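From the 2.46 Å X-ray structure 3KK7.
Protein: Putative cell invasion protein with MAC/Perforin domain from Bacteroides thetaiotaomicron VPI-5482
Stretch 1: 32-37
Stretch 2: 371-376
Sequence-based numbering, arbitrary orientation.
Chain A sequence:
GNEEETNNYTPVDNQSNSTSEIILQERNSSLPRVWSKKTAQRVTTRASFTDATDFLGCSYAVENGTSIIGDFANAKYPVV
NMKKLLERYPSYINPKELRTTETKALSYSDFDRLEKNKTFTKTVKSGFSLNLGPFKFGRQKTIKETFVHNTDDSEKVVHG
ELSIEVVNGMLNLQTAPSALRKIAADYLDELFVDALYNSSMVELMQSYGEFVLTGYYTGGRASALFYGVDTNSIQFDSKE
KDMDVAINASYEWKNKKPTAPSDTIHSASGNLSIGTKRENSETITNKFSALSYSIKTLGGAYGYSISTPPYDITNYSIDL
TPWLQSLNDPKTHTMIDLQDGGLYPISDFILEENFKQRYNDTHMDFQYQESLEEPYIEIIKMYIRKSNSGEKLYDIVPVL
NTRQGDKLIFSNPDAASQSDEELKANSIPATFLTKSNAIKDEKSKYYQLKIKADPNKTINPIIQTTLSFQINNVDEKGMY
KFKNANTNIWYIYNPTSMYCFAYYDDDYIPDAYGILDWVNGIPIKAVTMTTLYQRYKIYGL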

ATOM      1  N   PRO A  32      -5.875 -14.549 -27.400  1.00 30.53           N
ATOM      2  CA  PRO A  32      -6.566 -13.264 -27.202  1.00 30.26           C
ATOM      3  C   PRO A  32      -5.587 -12.156 -26.760  1.00 30.41           C
ATOM      4  O   PRO A  32      -4.426 -12.433 -26.462  1.00 30.32           O
ATOM      5  CB  PRO A  32      -7.620 -13.555 -26.119  1.00 30.01           C
ATOM      6  CG  PRO A  32      -7.410 -14.993 -25.675  1.00 30.26           C
ATOM      7  CD  PRO A  32      -6.142 -15.513 -26.316  1.00 30.59           C
ATOM      8  N   ARG A  33      -6.046 -10.908 -26.799  1.00 30.64           N
ATOM      9  CA  ARG A  33      -5.289  -9.764 -26.305  1.00 30.81           C
ATOM     10  C   ARG A  33      -5.936  -9.237 -25.036  1.00 30.52           C
ATOM     11  O   ARG A  33      -6.388  -8.098 -25.008  1.00 31.03           O
ATOM     12  CB  ARG A  33      -5.262  -8.658 -27.344  1.00 30.84           C
ATOM     13  CG  ARG A  33      -4.698  -9.117 -28.653  1.00 32.28           C
ATOM     14  CD  ARG A  33      -3.997  -8.006 -29.407  1.00 33.96           C
ATOM     15  NE  ARG A  33      -2.862  -8.576 -30.120  1.00 36.01           N
ATOM     16  CZ  ARG A  33      -1.582  -8.455 -29.770  1.00 37.08           C
ATOM     17  NH1 ARG A  33      -1.205  -7.725 -28.723  1.00 36.98           N
ATOM     18  NH2 ARG A  33      -0.660  -9.054 -30.517  1.00 38.34           N
ATOM     19  N   VAL A  34      -6.012 -10.066 -24.002  1.00 29.74           N
ATOM     20  CA  VAL A  34      -6.651  -9.638 -22.772  1.00 29.32           C
ATOM     21  C   VAL A  34      -5.672  -9.778 -21.617  1.00 29.01           C
ATOM     22  O   VAL A  34      -5.248 -10.884 -21.258  1.00 28.14           O
ATOM     23  CB  VAL A  34      -7.978 -10.384 -22.513  1.00 29.12           C
ATOM     24  CG1 VAL A  34      -8.640  -9.849 -21.268  1.00 28.47           C
ATOM     25  CG2 VAL A  34      -8.918 -10.197 -23.677  1.00 28.54           C
ATOM     26  N   TRP A  35      -5.328  -8.624 -21.049  1.00 28.96           N
ATOM     27  CA  TRP A  35      -4.348  -8.546 -19.986  1.00 28.99           C
ATOM     28  C   TRP A  35      -4.998  -8.390 -18.603  1.00 29.56           C
ATOM     29  O   TRP A  35      -4.314  -8.526 -17.585  1.00 29.09           O
ATOM     30  CB  TRP A  35      -3.352  -7.407 -20.232  1.00 29.04           C
ATOM     31  CG  TRP A  35      -3.030  -7.133 -21.677  1.00 28.38           C
ATOM     32  CD1 TRP A  35      -3.085  -5.931 -22.302  1.00 26.97           C
ATOM     33  CD2 TRP A  35      -2.632  -8.086 -22.672  1.00 28.08           C
ATOM     34  NE1 TRP A  35      -2.729  -6.066 -23.611  1.00 26.91           N
ATOM     35  CE2 TRP A  35      -2.450  -7.378 -23.871  1.00 26.61           C
ATOM     36  CE3 TRP A  35      -2.400  -9.466 -22.660  1.00 27.86           C
ATOM     37  CZ2 TRP A  35      -2.058  -8.000 -25.059  1.00 26.68           C
ATOM     38  CZ3 TRP A  35      -2.008 -10.081 -23.846  1.00 26.82           C
ATOM     39  CH2 TRP A  35      -1.840  -9.346 -25.022  1.00 25.97           C
ATOM     40  N   SER A  36      -6.311  -8.147 -18.556  1.00 30.14           N
ATOM     41  CA  SER A  36      -7.008  -8.014 -17.283  1.00 30.58           C
ATOM     42  C   SER A  36      -8.493  -8.296 -17.405  1.00 31.28           C
ATOM     43  O   SER A  36      -9.006  -8.378 -18.492  1.00 31.71           O
ATOM     44  CB  SER A  36      -6.785  -6.605 -16.722  1.00 30.44           C
ATOM     45  OG  SER A  36      -7.436  -5.625 -17.495  1.00 30.04           O
ATOM     46  N   LYS A  37      -9.170  -8.447 -16.271  1.00 32.61           N
ATOM     47  CA  LYS A  37     -10.634  -8.570 -16.213  1.00 33.50           C
ATOM     48  C   LYS A  37     -11.107  -7.640 -15.123  1.00 33.91           C
ATOM     49  O   LYS A  37     -10.567  -7.679 -14.040  1.00 34.00           O
ATOM     50  CB  LYS A  37     -11.071  -9.999 -15.865  1.00 33.80           C
ATOM     51  CG  LYS A  37     -10.906 -11.001 -17.012  1.00 35.46           C
ATOM     52  CD  LYS A  37     -11.785 -12.271 -16.847  1.00 36.34           C
ATOM     53  CE  LYS A  37     -11.836 -13.092 -18.159  1.00 37.22           C
ATOM     54  NZ  LYS A  37     -12.951 -14.093 -18.194  1.00 37.85           N
ATOM     55  N   SER A 371      -1.971   0.215 -15.838  1.00 24.07           N
ATOM     56  CA  SER A 371      -2.735  -1.031 -16.035  1.00 24.24           C
ATOM     57  C   SER A 371      -1.949  -2.184 -16.621  1.00 24.03           C
ATOM     58  O   SER A 371      -0.909  -1.991 -17.228  1.00 23.72           O
ATOM     59  CB  SER A 371      -3.915  -0.755 -16.957  1.00 24.18           C
ATOM     60  OG  SER A 371      -3.481   0.081 -17.996  1.00 25.01           O
ATOM     61  N   LEU A 372      -2.494  -3.389 -16.457  1.00 23.99           N
ATOM     62  CA  LEU A 372      -1.820  -4.595 -16.890  1.00 24.20           C
ATOM     63  C   LEU A 372      -1.617  -4.536 -18.403  1.00 24.72           C
ATOM     64  O   LEU A 372      -2.373  -3.877 -19.092  1.00 25.11           O
ATOM     65  CB  LEU A 372      -2.585  -5.843 -16.424  1.00 23.74           C
ATOM     66  CG  LEU A 372      -2.725  -6.004 -14.896  1.00 23.47           C
ATOM     67  CD1 LEU A 372      -3.376  -7.303 -14.567  1.00 22.46           C
ATOM     68  CD2 LEU A 372      -1.390  -5.890 -14.104  1.00 21.13           C
ATOM     69  N   GLU A 373      -0.562  -5.182 -18.897  1.00 25.38           N
ATOM     70  CA  GLU A 373      -0.128  -5.053 -20.293  1.00 25.24           C
ATOM     71  C   GLU A 373       0.289  -6.401 -20.913  1.00 25.25           C
ATOM     72  O   GLU A 373       0.248  -7.434 -20.251  1.00 23.92           O
ATOM     73  CB  GLU A 373       1.019  -4.049 -20.378  1.00 25.08           C
ATOM     74  CG  GLU A 373       0.622  -2.614 -20.080  1.00 26.54           C
ATOM     75  CD  GLU A 373       1.828  -1.634 -20.012  1.00 30.64           C
ATOM     76  OE1 GLU A 373       2.907  -1.905 -20.606  1.00 30.04           O
ATOM     77  OE2 GLU A 373       1.692  -0.580 -19.339  1.00 33.59           O
ATOM     78  N   GLU A 374       0.656  -6.381 -22.197  1.00 26.09           N
ATOM     79  CA  GLU A 374       1.049  -7.598 -22.908  1.00 27.23           C
ATOM     80  C   GLU A 374       2.383  -8.077 -22.372  1.00 27.47           C
ATOM     81  O   GLU A 374       3.332  -7.300 -22.306  1.00 26.83           O
ATOM     82  CB  GLU A 374       1.194  -7.345 -24.421  1.00 27.75           C
ATOM     83  CG  GLU A 374       1.609  -8.594 -25.271  1.00 29.12           C
ATOM     84  CD  GLU A 374       1.804  -8.291 -26.769  1.00 31.31           C
ATOM     85  OE1 GLU A 374       1.381  -7.204 -27.225  1.00 32.29           O
ATOM     86  OE2 GLU A 374       2.386  -9.149 -27.477  1.00 32.73           O
ATOM     87  N   PRO A 375       2.459  -9.353 -21.979  1.00 28.31           N
ATOM     88  CA  PRO A 375       3.758  -9.919 -21.646  1.00 29.04           C
ATOM     89  C   PRO A 375       4.577 -10.350 -22.881  1.00 29.80           C
ATOM     90  O   PRO A 375       4.039 -10.514 -23.967  1.00 29.71           O
ATOM     91  CB  PRO A 375       3.402 -11.114 -20.770  1.00 28.69           C
ATOM     92  CG  PRO A 375       2.054 -11.461 -21.136  1.00 28.52           C
ATOM     93  CD  PRO A 375       1.361 -10.239 -21.575  1.00 28.08           C
ATOM     94  N   TYR A 376       5.880 -10.531 -22.683  1.00 30.77           N
ATOM     95  CA  TYR A 376       6.795 -10.866 -23.760  1.00 31.33           C
ATOM     96  C   TYR A 376       8.147 -11.221 -23.179  1.00 31.92           C
ATOM     97  O   TYR A 376       8.501 -10.743 -22.117  1.00 32.45           O
ATOM     98  CB  TYR A 376       6.974  -9.681 -24.718  1.00 31.45           C
ATOM     99  CG  TYR A 376       7.501  -8.416 -24.080  1.00 31.62           C
ATOM    100  CD1 TYR A 376       8.869  -8.182 -23.975  1.00 32.68           C
ATOM    101  CD2 TYR A 376       6.625  -7.440 -23.605  1.00 33.08           C
ATOM    102  CE1 TYR A 376       9.363  -7.003 -23.394  1.00 33.24           C
ATOM    103  CE2 TYR A 376       7.096  -6.269 -23.021  1.00 33.80           C
ATOM    104  CZ  TYR A 376       8.467  -6.054 -22.913  1.00 33.84           C
ATOM    105  OH  TYR A 376       8.921  -4.890 -22.340  1.00 33.18           O
TER

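Two irregular segments, 336 or more residues apart in sequence where they touch, meet with their end-to-end directions 137° apart. No backbone hydrogen bond joins them; their nearest CA atoms, those of W35 and E373, lie 5.5 Å apart. W35 has the largest area covered by the other stretch, and its indole meets E373, E374 and P375.

S371 scarcely takes part. L372, buried, points toward stretch 1 and packs its CB 4.2 Å from CB of W35, an apolar contact, while its CD1 comes within 3.4 Å of the W35 carbonyl O and 4.1 Å of S36 CB. At E373 the CA-to-CB bond points away from stretch 1, and the closest approach is by the backbone: its C atom sits 3.5 Å from CG of W35, over one face of the indole.

E374 continues along that same face. Its CA lies 3.6 Å from the centroid of the six-membered ring, only 9° off the normal, a CH-pi contact in which a polarised C-H meets the pi cloud, and its CB is 3.4 Å from W35 CZ2. Its extended side chain carries the carboxylate beyond the indole to R33, where NH1 donates a hydrogen bond to OE1 at 3.0 Å, within a salt bridge formed at the guanidinium edge. P375 adds a final apolar contact, CD to W35 CE3 at 4.0 Å, and Y376 lies beyond reach.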